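Local coordinates for cysteine synthase 3 (Entamoeba histolytica, PDB 6KR5), which is a pyridoxal-phosphate-dependent O-acetylserine sulfhydrylase, probably making L-cysteine from O-acetyl-L-serine and sulfide in the amoeba, at residues G22-V27 with L45-C50; A84-T89 with I106-T111; V114-I119 with G310-S315; V170-E175 with I198-N203. One frame throughout, in Å; residues are numbered along the deposited sequence.

Contact 1. Residues G22-V27 with L45-C50; sequences GGTPLV and LVKLEC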
# COMPACT_ATOMS: atom_id res chain seq x y z
N GLY B 22 -1.13 -2.57 -11.67
CA GLY B 22 -2.05 -3.64 -12.02
C GLY B 22 -1.61 -5.01 -11.54
O GLY B 22 -0.80 -5.18 -10.61
N GLY B 23 -2.18 -6.02 -12.19
CA GLY B 23 -1.99 -7.39 -11.74
C GLY B 23 -2.28 -7.57 -10.27
O GLY B 23 -1.52 -8.23 -9.56
N THR B 24 -3.37 -6.98 -9.79
CA THR B 24 -3.68 -6.96 -8.36
C THR B 24 -4.37 -8.24 -7.91
O THR B 24 -4.99 -8.94 -8.71
CB THR B 24 -4.58 -5.76 -8.05
OG1 THR B 24 -5.76 -5.84 -8.84
CG2 THR B 24 -3.84 -4.45 -8.34
N PRO B 25 -4.28 -8.57 -6.62
CA PRO B 25 -4.79 -9.86 -6.15
C PRO B 25 -6.30 -9.90 -6.08
O PRO B 25 -6.96 -8.89 -5.81
CB PRO B 25 -4.19 -10.00 -4.75
CG PRO B 25 -3.22 -8.90 -4.60
CD PRO B 25 -3.62 -7.82 -5.54
N LEU B 26 -6.84 -11.10 -6.31
CA LEU B 26 -8.25 -11.40 -6.13
C LEU B 26 -8.36 -12.39 -4.96
O LEU B 26 -7.77 -13.47 -5.02
CB LEU B 26 -8.84 -11.99 -7.41
CG LEU B 26 -10.35 -12.21 -7.47
CD1 LEU B 26 -11.11 -10.92 -7.23
CD2 LEU B 26 -10.71 -12.78 -8.83
N VAL B 27 -9.08 -11.99 -3.91
CA VAL B 27 -9.03 -12.66 -2.60
C VAL B 27 -10.44 -13.04 -2.15
O VAL B 27 -11.38 -12.26 -2.29
CB VAL B 27 -8.36 -11.75 -1.55
CG1 VAL B 27 -8.25 -12.45 -0.18
CG2 VAL B 27 -6.99 -11.29 -2.04
N LEU B 45 -15.53 -12.55 -4.00
CA LEU B 45 -14.11 -12.27 -4.16
C LEU B 45 -13.90 -10.77 -4.26
O LEU B 45 -14.69 -10.07 -4.90
CB LEU B 45 -13.56 -12.93 -5.43
CG LEU B 45 -13.92 -14.40 -5.62
CD1 LEU B 45 -13.37 -14.87 -6.97
CD2 LEU B 45 -13.37 -15.23 -4.46
N VAL B 46 -12.82 -10.27 -3.64
CA VAL B 46 -12.51 -8.85 -3.65
C VAL B 46 -11.21 -8.63 -4.42
O VAL B 46 -10.21 -9.33 -4.20
CB VAL B 46 -12.42 -8.26 -2.23
CG1 VAL B 46 -13.82 -8.16 -1.63
CG2 VAL B 46 -11.50 -9.07 -1.32
N LYS B 47 -11.22 -7.65 -5.32
CA LYS B 47 -10.05 -7.29 -6.11
C LYS B 47 -9.40 -6.08 -5.46
O LYS B 47 -10.02 -5.02 -5.37
CB LYS B 47 -10.42 -7.00 -7.56
CG LYS B 47 -9.18 -6.80 -8.43
CD LYS B 47 -9.46 -6.98 -9.90
CE LYS B 47 -8.18 -6.80 -10.72
NZ LYS B 47 -7.12 -7.83 -10.52
N LEU B 48 -8.16 -6.24 -5.01
CA LEU B 48 -7.53 -5.27 -4.10
C LEU B 48 -6.67 -4.29 -4.89
O LEU B 48 -5.47 -4.49 -5.07
CB LEU B 48 -6.72 -6.00 -3.05
CG LEU B 48 -7.55 -7.06 -2.34
CD1 LEU B 48 -6.70 -7.73 -1.28
CD2 LEU B 48 -8.75 -6.44 -1.71
N GLU B 49 -7.30 -3.18 -5.31
CA GLU B 49 -6.56 -2.17 -6.05
C GLU B 49 -5.60 -1.40 -5.15
O GLU B 49 -4.78 -0.62 -5.64
CB GLU B 49 -7.54 -1.24 -6.76
CG GLU B 49 -8.30 -1.99 -7.86
CD GLU B 49 -7.36 -2.47 -8.96
OE1 GLU B 49 -6.65 -1.61 -9.51
OE2 GLU B 49 -7.33 -3.69 -9.26
N CYS B 50 -5.66 -1.63 -3.84
CA CYS B 50 -4.65 -1.09 -2.95
C CYS B 50 -3.26 -1.67 -3.23
O CYS B 50 -2.26 -1.11 -2.75
CB CYS B 50 -5.05 -1.39 -1.51
SG CYS B 50 -3.91 -0.73 -0.31

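Contact 2. Residues A84-T89 with I106-T111; sequences ATSGNT and IVMPST. With PLP (pyridoxal-5'-phosphate), chain D.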
# COMPACT_ATOMS: atom_id res chain seq x y z
N ALA B 84 -8.20 18.93 -12.20
CA ALA B 84 -8.82 19.45 -10.99
C ALA B 84 -9.25 18.25 -10.17
O ALA B 84 -10.20 17.55 -10.53
CB ALA B 84 -10.00 20.35 -11.32
N THR B 85 -8.53 17.99 -9.08
CA THR B 85 -8.81 16.80 -8.28
C THR B 85 -8.18 16.97 -6.91
O THR B 85 -7.09 17.52 -6.79
CB THR B 85 -8.26 15.52 -8.95
OG1 THR B 85 -8.42 14.41 -8.07
CG2 THR B 85 -6.78 15.66 -9.27
N SER B 86 -8.89 16.49 -5.89
CA SER B 86 -8.38 16.41 -4.54
C SER B 86 -8.18 14.96 -4.09
O SER B 86 -7.84 14.72 -2.93
CB SER B 86 -9.32 17.14 -3.57
OG SER B 86 -9.52 18.49 -3.98
N GLY B 87 -8.38 14.00 -4.99
CA GLY B 87 -8.35 12.60 -4.63
C GLY B 87 -7.32 11.74 -5.31
O GLY B 87 -6.24 12.20 -5.69
N ASN B 88 -7.64 10.46 -5.47
CA ASN B 88 -6.65 9.51 -5.95
C ASN B 88 -6.21 9.78 -7.38
O ASN B 88 -5.10 9.40 -7.76
CB ASN B 88 -7.20 8.09 -5.82
CG ASN B 88 -7.26 7.64 -4.39
OD1 ASN B 88 -6.42 8.01 -3.57
ND2 ASN B 88 -8.25 6.81 -4.08
N THR B 89 -7.07 10.40 -8.20
CA THR B 89 -6.66 10.68 -9.58
C THR B 89 -5.41 11.53 -9.62
O THR B 89 -4.51 11.30 -10.44
CB THR B 89 -7.80 11.37 -10.31
OG1 THR B 89 -8.88 10.43 -10.41
CG2 THR B 89 -7.38 11.82 -11.72
N ILE B 106 -1.97 20.18 -10.44
CA ILE B 106 -3.20 19.73 -9.80
C ILE B 106 -3.87 20.92 -9.13
O ILE B 106 -3.25 21.61 -8.31
CB ILE B 106 -2.94 18.63 -8.76
CG1 ILE B 106 -2.20 17.44 -9.39
CG2 ILE B 106 -4.25 18.23 -8.06
CD1 ILE B 106 -2.95 16.70 -10.45
N VAL B 107 -5.14 21.16 -9.47
CA VAL B 107 -5.92 22.26 -8.92
C VAL B 107 -6.85 21.71 -7.84
O VAL B 107 -7.60 20.76 -8.10
CB VAL B 107 -6.73 22.97 -10.01
CG1 VAL B 107 -7.35 24.24 -9.46
CG2 VAL B 107 -5.84 23.26 -11.22
N MET B 108 -6.81 22.30 -6.66
CA MET B 108 -7.62 21.85 -5.53
C MET B 108 -7.76 23.00 -4.54
O MET B 108 -6.91 23.90 -4.52
CB MET B 108 -6.99 20.63 -4.85
CG MET B 108 -5.55 20.88 -4.45
SD MET B 108 -4.68 19.37 -4.04
CE MET B 108 -5.87 18.63 -2.92
N PRO B 109 -8.81 22.99 -3.71
CA PRO B 109 -8.89 24.02 -2.66
C PRO B 109 -7.79 23.82 -1.62
O PRO B 109 -7.41 22.69 -1.31
CB PRO B 109 -10.28 23.78 -2.05
CG PRO B 109 -11.02 22.94 -3.05
CD PRO B 109 -9.97 22.10 -3.71
N SER B 110 -7.29 24.94 -1.09
CA SER B 110 -6.07 24.90 -0.27
C SER B 110 -6.23 24.02 0.96
O SER B 110 -5.24 23.45 1.45
CB SER B 110 -5.68 26.32 0.15
OG SER B 110 -6.49 26.78 1.22
N THR B 111 -7.44 23.87 1.47
CA THR B 111 -7.69 23.14 2.70
C THR B 111 -8.12 21.70 2.47
O THR B 111 -8.39 20.99 3.45
CB THR B 111 -8.76 23.88 3.52
OG1 THR B 111 -9.89 24.15 2.69
CG2 THR B 111 -8.20 25.19 4.05
N1 PLP D . -13.20 4.78 -4.88
C2 PLP D . -12.00 5.45 -4.90
C2A PLP D . -11.24 5.58 -3.61
C3 PLP D . -11.52 5.98 -6.08
O3 PLP D . -10.33 6.65 -6.07
C4 PLP D . -12.25 5.83 -7.25
C4A PLP D . -11.81 6.47 -8.52
O4A PLP D . -10.79 7.17 -8.54
C5 PLP D . -13.46 5.14 -7.23
C6 PLP D . -13.92 4.63 -6.03
C5A PLP D . -14.33 4.98 -8.45
O4P PLP D . -13.70 4.38 -9.55
P PLP D . -14.12 4.90 -11.00
O1P PLP D . -15.64 4.88 -11.08
O2P PLP D . -13.62 6.31 -11.13
O3P PLP D . -13.50 3.98 -11.98
O HOH W 1 -9.92 19.77 -6.74

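Contact 3. Residues V114-I119 with G310-S315; sequences VERQMI and GERYLS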
# COMPACT_ATOMS: atom_id res chain seq x y z
N VAL B 114 -5.09 17.56 2.72
CA VAL B 114 -3.73 18.04 2.89
C VAL B 114 -2.72 16.89 2.84
O VAL B 114 -1.58 17.09 2.42
CB VAL B 114 -3.60 18.84 4.20
CG1 VAL B 114 -4.36 20.15 4.07
CG2 VAL B 114 -4.14 18.03 5.37
N GLU B 115 -3.13 15.68 3.23
CA GLU B 115 -2.23 14.54 3.10
C GLU B 115 -1.99 14.20 1.63
O GLU B 115 -0.85 13.93 1.23
CB GLU B 115 -2.79 13.33 3.85
CG GLU B 115 -3.00 13.57 5.32
CD GLU B 115 -3.64 12.39 6.02
OE1 GLU B 115 -4.67 11.89 5.51
OE2 GLU B 115 -3.12 11.96 7.07
N ARG B 116 -3.05 14.22 0.81
CA ARG B 116 -2.87 13.96 -0.61
C ARG B 116 -2.06 15.07 -1.27
O ARG B 116 -1.28 14.81 -2.19
CB ARG B 116 -4.21 13.79 -1.31
CG ARG B 116 -4.82 12.42 -1.15
CD ARG B 116 -5.94 12.24 -2.15
NE ARG B 116 -6.62 10.96 -2.03
CZ ARG B 116 -7.57 10.70 -1.13
NH1 ARG B 116 -7.94 11.64 -0.27
NH2 ARG B 116 -8.15 9.51 -1.09
N GLN B 117 -2.25 16.32 -0.81
CA GLN B 117 -1.38 17.42 -1.23
C GLN B 117 0.07 17.07 -1.01
O GLN B 117 0.92 17.30 -1.88
CB GLN B 117 -1.70 18.69 -0.45
CG GLN B 117 -2.91 19.41 -0.91
CD GLN B 117 -3.08 20.74 -0.22
OE1 GLN B 117 -2.12 21.50 -0.04
NE2 GLN B 117 -4.31 21.03 0.20
N MET B 118 0.39 16.55 0.18
CA MET B 118 1.77 16.22 0.49
C MET B 118 2.27 15.09 -0.40
O MET B 118 3.42 15.13 -0.87
CB MET B 118 1.86 15.85 1.97
CG MET B 118 3.23 15.46 2.46
SD MET B 118 3.16 15.20 4.25
CE MET B 118 2.70 16.83 4.82
N ILE B 119 1.44 14.08 -0.65
CA ILE B 119 1.85 13.00 -1.54
C ILE B 119 2.14 13.55 -2.94
O ILE B 119 3.18 13.25 -3.54
CB ILE B 119 0.79 11.89 -1.60
CG1 ILE B 119 0.66 11.15 -0.28
CG2 ILE B 119 1.11 10.89 -2.72
CD1 ILE B 119 -0.54 10.22 -0.27
N GLY B 310 -7.76 1.61 3.52
CA GLY B 310 -8.25 2.39 4.63
C GLY B 310 -7.22 3.30 5.26
O GLY B 310 -7.59 4.29 5.89
N GLU B 311 -5.92 3.00 5.08
CA GLU B 311 -4.88 3.84 5.65
C GLU B 311 -4.96 5.27 5.11
O GLU B 311 -4.57 6.22 5.80
CB GLU B 311 -3.50 3.25 5.36
CG GLU B 311 -2.36 4.03 6.00
CD GLU B 311 -1.00 3.36 5.86
OE1 GLU B 311 -0.90 2.34 5.14
OE2 GLU B 311 -0.04 3.86 6.47
N ARG B 312 -5.48 5.44 3.90
CA ARG B 312 -5.69 6.76 3.31
C ARG B 312 -6.81 7.54 4.00
O ARG B 312 -7.03 8.71 3.65
CB ARG B 312 -5.97 6.59 1.82
CG ARG B 312 -5.70 7.83 0.96
CD ARG B 312 -5.32 7.45 -0.47
NE ARG B 312 -3.93 7.02 -0.56
CZ ARG B 312 -3.38 6.53 -1.66
NH1 ARG B 312 -4.11 6.40 -2.77
NH2 ARG B 312 -2.11 6.14 -1.66
N TYR B 313 -7.51 6.95 4.97
CA TYR B 313 -8.64 7.58 5.63
C TYR B 313 -8.46 7.68 7.14
O TYR B 313 -9.44 7.88 7.86
CB TYR B 313 -9.93 6.83 5.29
CG TYR B 313 -10.12 6.82 3.81
CD1 TYR B 313 -10.67 7.90 3.15
CD2 TYR B 313 -9.66 5.75 3.05
CE1 TYR B 313 -10.79 7.91 1.78
CE2 TYR B 313 -9.78 5.74 1.69
CZ TYR B 313 -10.34 6.83 1.06
OH TYR B 313 -10.46 6.83 -0.31
N LEU B 314 -7.23 7.57 7.63
CA LEU B 314 -7.00 7.66 9.07
C LEU B 314 -7.30 9.05 9.61
O LEU B 314 -7.56 9.19 10.81
CB LEU B 314 -5.57 7.27 9.41
CG LEU B 314 -5.17 5.85 9.04
CD1 LEU B 314 -3.69 5.66 9.34
CD2 LEU B 314 -6.00 4.84 9.81
N SER B 315 -7.26 10.07 8.76
CA SER B 315 -7.60 11.42 9.15
C SER B 315 -9.10 11.64 9.32
O SER B 315 -9.51 12.71 9.79
CB SER B 315 -7.06 12.40 8.10
OG SER B 315 -7.47 12.02 6.80
O HOH W 2 -5.55 10.78 2.65
O HOH W 3 -9.08 10.92 2.43

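Contact 4. Residues V170-E175 with I198-N203; sequences VYTANE and IGVGEN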
# COMPACT_ATOMS: atom_id res chain seq x y z
N VAL B 170 -9.08 -2.60 -19.52
CA VAL B 170 -8.83 -3.83 -20.27
C VAL B 170 -7.99 -4.77 -19.42
O VAL B 170 -8.26 -5.97 -19.35
CB VAL B 170 -8.15 -3.51 -21.62
CG1 VAL B 170 -7.78 -4.79 -22.35
CG2 VAL B 170 -9.06 -2.66 -22.48
N TYR B 171 -7.02 -4.22 -18.71
CA TYR B 171 -6.17 -5.03 -17.84
C TYR B 171 -6.94 -5.52 -16.62
O TYR B 171 -6.90 -6.71 -16.28
CB TYR B 171 -4.94 -4.23 -17.42
CG TYR B 171 -3.96 -3.98 -18.55
CD1 TYR B 171 -4.08 -2.87 -19.38
CD2 TYR B 171 -2.89 -4.85 -18.77
CE1 TYR B 171 -3.18 -2.64 -20.41
CE2 TYR B 171 -1.99 -4.63 -19.79
CZ TYR B 171 -2.13 -3.53 -20.60
OH TYR B 171 -1.22 -3.32 -21.61
N THR B 172 -7.67 -4.62 -15.94
CA THR B 172 -8.46 -5.03 -14.79
C THR B 172 -9.38 -6.19 -15.14
O THR B 172 -9.42 -7.21 -14.44
CB THR B 172 -9.28 -3.84 -14.27
OG1 THR B 172 -8.46 -2.66 -14.26
CG2 THR B 172 -9.81 -4.11 -12.85
N ALA B 173 -10.10 -6.06 -16.25
CA ALA B 173 -11.03 -7.10 -16.68
C ALA B 173 -10.30 -8.39 -17.03
O ALA B 173 -10.74 -9.48 -16.64
CB ALA B 173 -11.84 -6.63 -17.88
N ASN B 174 -9.18 -8.29 -17.76
CA ASN B 174 -8.45 -9.50 -18.12
C ASN B 174 -7.95 -10.22 -16.88
O ASN B 174 -7.98 -11.46 -16.81
CB ASN B 174 -7.26 -9.18 -19.02
CG ASN B 174 -6.55 -10.44 -19.49
OD1 ASN B 174 -7.17 -11.31 -20.10
ND2 ASN B 174 -5.26 -10.55 -19.18
N GLU B 175 -7.47 -9.46 -15.88
CA GLU B 175 -7.05 -10.08 -14.63
C GLU B 175 -8.20 -10.84 -13.97
O GLU B 175 -8.00 -11.95 -13.48
CB GLU B 175 -6.51 -9.01 -13.68
CG GLU B 175 -5.21 -8.38 -14.17
CD GLU B 175 -4.93 -7.04 -13.53
OE1 GLU B 175 -5.31 -6.85 -12.36
OE2 GLU B 175 -4.30 -6.19 -14.18
N ILE B 198 -17.74 0.71 -16.32
CA ILE B 198 -17.97 0.61 -17.76
C ILE B 198 -16.85 -0.17 -18.42
O ILE B 198 -17.10 -1.03 -19.27
CB ILE B 198 -18.13 2.01 -18.39
CG1 ILE B 198 -19.33 2.76 -17.78
CG2 ILE B 198 -18.24 1.91 -19.92
CD1 ILE B 198 -20.60 1.92 -17.69
N GLY B 199 -15.59 0.11 -18.06
CA GLY B 199 -14.48 -0.59 -18.67
C GLY B 199 -14.45 -2.07 -18.33
O GLY B 199 -14.29 -2.92 -19.20
N VAL B 200 -14.58 -2.39 -17.04
CA VAL B 200 -14.59 -3.80 -16.67
C VAL B 200 -15.86 -4.47 -17.19
O VAL B 200 -15.82 -5.59 -17.71
CB VAL B 200 -14.46 -3.97 -15.14
CG1 VAL B 200 -14.58 -5.45 -14.76
CG2 VAL B 200 -13.14 -3.42 -14.67
N GLY B 201 -17.00 -3.79 -17.07
CA GLY B 201 -18.25 -4.38 -17.53
C GLY B 201 -18.24 -4.67 -19.02
O GLY B 201 -18.60 -5.77 -19.44
N GLU B 202 -17.80 -3.70 -19.82
CA GLU B 202 -17.77 -3.92 -21.27
C GLU B 202 -16.82 -5.05 -21.64
O GLU B 202 -17.13 -5.88 -22.50
CB GLU B 202 -17.38 -2.64 -22.00
CG GLU B 202 -18.49 -1.60 -22.07
CD GLU B 202 -18.12 -0.39 -22.90
OE1 GLU B 202 -16.93 -0.02 -22.92
OE2 GLU B 202 -19.03 0.20 -23.52
N ASN B 203 -15.65 -5.10 -21.00
CA ASN B 203 -14.65 -6.08 -21.40
C ASN B 203 -14.97 -7.47 -20.89
O ASN B 203 -14.64 -8.46 -21.55
CB ASN B 203 -13.26 -5.64 -20.94
CG ASN B 203 -12.67 -4.58 -21.84
OD1 ASN B 203 -12.35 -4.84 -23.00
ND2 ASN B 203 -12.52 -3.37 -21.31

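Contact 1. Residues G22-V27 with L45-C50
The backbones of Thr24-Val27 and Leu45-Glu49 run antiparallel, their end-to-end directions 152° apart, with Leu26 and Lys47 as a non-hydrogen-bonded pair and Val27 and Val46 as a hydrogen-bonded one. Val27 N gives to Val46 O at 2.9 Å and Val46 N returns to Val27 O at 2.8 Å, both in the carbonyl plane. Leu48 N reaches Pro25 O at 3.0 Å nearly along the C=O axis, which carries the ladder past Leu26. On the Val27 face, CG2 of Val27 meets CD1 of Leu48 at 3.7 Å, the two side chains crossing at about a right angle. On the other face, Leu26 has CG anti to the backbone N and lays CD1 against Leu45 CB at 3.6 Å. The polar end is built round Thr24 OG1, held in the crowded position between backbone N and carbonyl carbon (chi1 57°). It accepts from Lys47 NZ at 2.9 Å and donates to Glu49 OE2 at 2.7 Å from above the carboxylate plane, so both charged groups grip one buried hydroxyl. The Lys47 chain is extended up to a bend at chi4, and its NZ also forms a salt bridge with Glu175. Glu49 OE1 pairs with Arg60. Leu26 and Val27, on the strand outermost within this chain, also pair in parallel with one of the second subunit, so the mixed sheet of this fold type II PLP enzyme crosses the dimer interface.

Contact 2. Residues A84-T89 with I106-T111
Strands 80-84 and 104-109 lie side by side in parallel, the two ends of a beta-alpha-beta unit joined through helix 88-100. Ala84 pairs with Val107, and their CB atoms point to the same face of the sheet. Thr85 N then gives to Val107 O at 3.1 Å, in the carbonyl plane but somewhat bent at the hydrogen (138°). Beyond this the chains diverge and side chains take over. Thr85 points its CB away from the strand, yet CG2, in the crowded position between backbone N and carbonyl carbon, crosses obliquely over Ile106 CG2 at 3.8 Å. Its OG1, anti to the backbone N (chi1 174°), turns to the chain ahead and accepts from Gly87 N at 3.1 Å, an ST turn. Ser86 OG sits tip-on to Met108 CB at 3.4 Å, while the bent end of Met108 brings CE against Ser86 CA. A water gives to Val107 O and is also hydrogen-bonded to Ser86 OG, stitching loop to strand. In cysteine synthases this Thr-Ser-Gly-Asn-Thr loop is the one that binds the substrate carboxylate, and here it probably does the same. Asn88, further along the loop, reaches the cofactor: with CG beside the backbone N, its ND2 also bonds Asp308 and donates to O3 of PLP at 2.9 Å, 160° at the hydrogen.

Contact 3. Residues V114-I119 with G310-S315
Glu115 reaches from the helix with CG anti to the carbonyl carbon and the chain extended beyond it (chi2 176°), carrying OE1 to the hydroxyl of Ser315. Ser315 OG, held between its backbone N and carbonyl carbon, donates to Glu115 OE1 at 3.1 Å from above the carboxylate plane. A water gives to the same OE1 and, at 2.7 Å, to Arg312 O, while a second water links Arg312 O to Arg116 NH1, which also bonds Ser113 OG. The contact joins helix 114-122, beside the four-stranded parallel sheet, to the loop after strand 301-306, across the two halves of a fold type II PLP enzyme. Arg116 extends from CG to NE, and Arg312 CG lies over one face of its guanidinium, 3.6 Å from NH2. Tyr313 OH meets the guanidinium edge in plane and bonds Asp308; its side chain touches PLP. Arg312 has CG anti to the backbone N, is bent at chi3 (-79°) and crosses Arg116 at about a right angle, their guanidinium planes 74° apart. Its tip bonds Asn88 OD1 and Met54 O and salt-bridges Glu311 of the second subunit, which probably offsets the nearby cation, Arg116 NH2 lying 4.9 Å from Arg312 NE.

Contact 4. Residues V170-E175 with I198-N203
This is a helix-helix packing contact between helices 169-179 and 195-207, which come just before and just after strand 186-190 of the six-stranded sheet, in the larger domain of the fold type II PLP-enzyme fold. The axes pass 8.2 Å apart and cross at -52°, close to the value expected for ridges-into-grooves packing in which rows of residues four apart interlock. The small side chain of Ala173 is consistent with this close approach: Ala173 and Val200 are nearest in backbone, their CA atoms 4.9 Å apart. Ala173 CB lies at the middle of the interface, 3.5 Å from Asn203 CB and also near Val200 O and CG1. Toward the buried side, Thr172 and Val200 cross at about a right angle. Thr172 sets CG2 anti to its backbone N, facing CG2 of Val200 at 3.9 Å, while its OG1 stays beside that N (chi1 -43°) and bonds His169 within its own helix. Val200, with CG1 anti to the backbone N, also packs on His169 and Ile176. No hydrogen bond links the two segments, so the join rests on apolar fit. At the outer edge Val170 CG2 crosses obliquely against the amide of Asn203, 3.7 Å from ND2. That amide is fixed by its own helix: CG lies anti to the carbonyl carbon, and ND2 folds back one turn. Gly199 O thus accepts both Asn203 N and Asn203 ND2, the latter at 2.8 Å from above the carbonyl plane.

Overall arrangement
Contacts 1 and 4 belong to the half with the six-stranded sheet and touch chiefly through Glu175, which bonds Gly23 N and Lys47 NZ. Contact 2 lies in the other half, its centre about 26 Å from that of contact 1, and contact 3 leads from there to the loop after strand 301-306. Contacts 2 and 3 meet where Asn88 OD1 takes Arg312 NH1 and Ser110 O meets Gln117 NE2. All four are largely buried, but contacts 3 and 4 reach the surface at Ser315 and Val170. Chemistry follows place: ladder and charge cluster in contact 1; one parallel bridge and a turn leading to the cofactor at Asn88 in 2; waters and arginines in 3; apolar fit in 4.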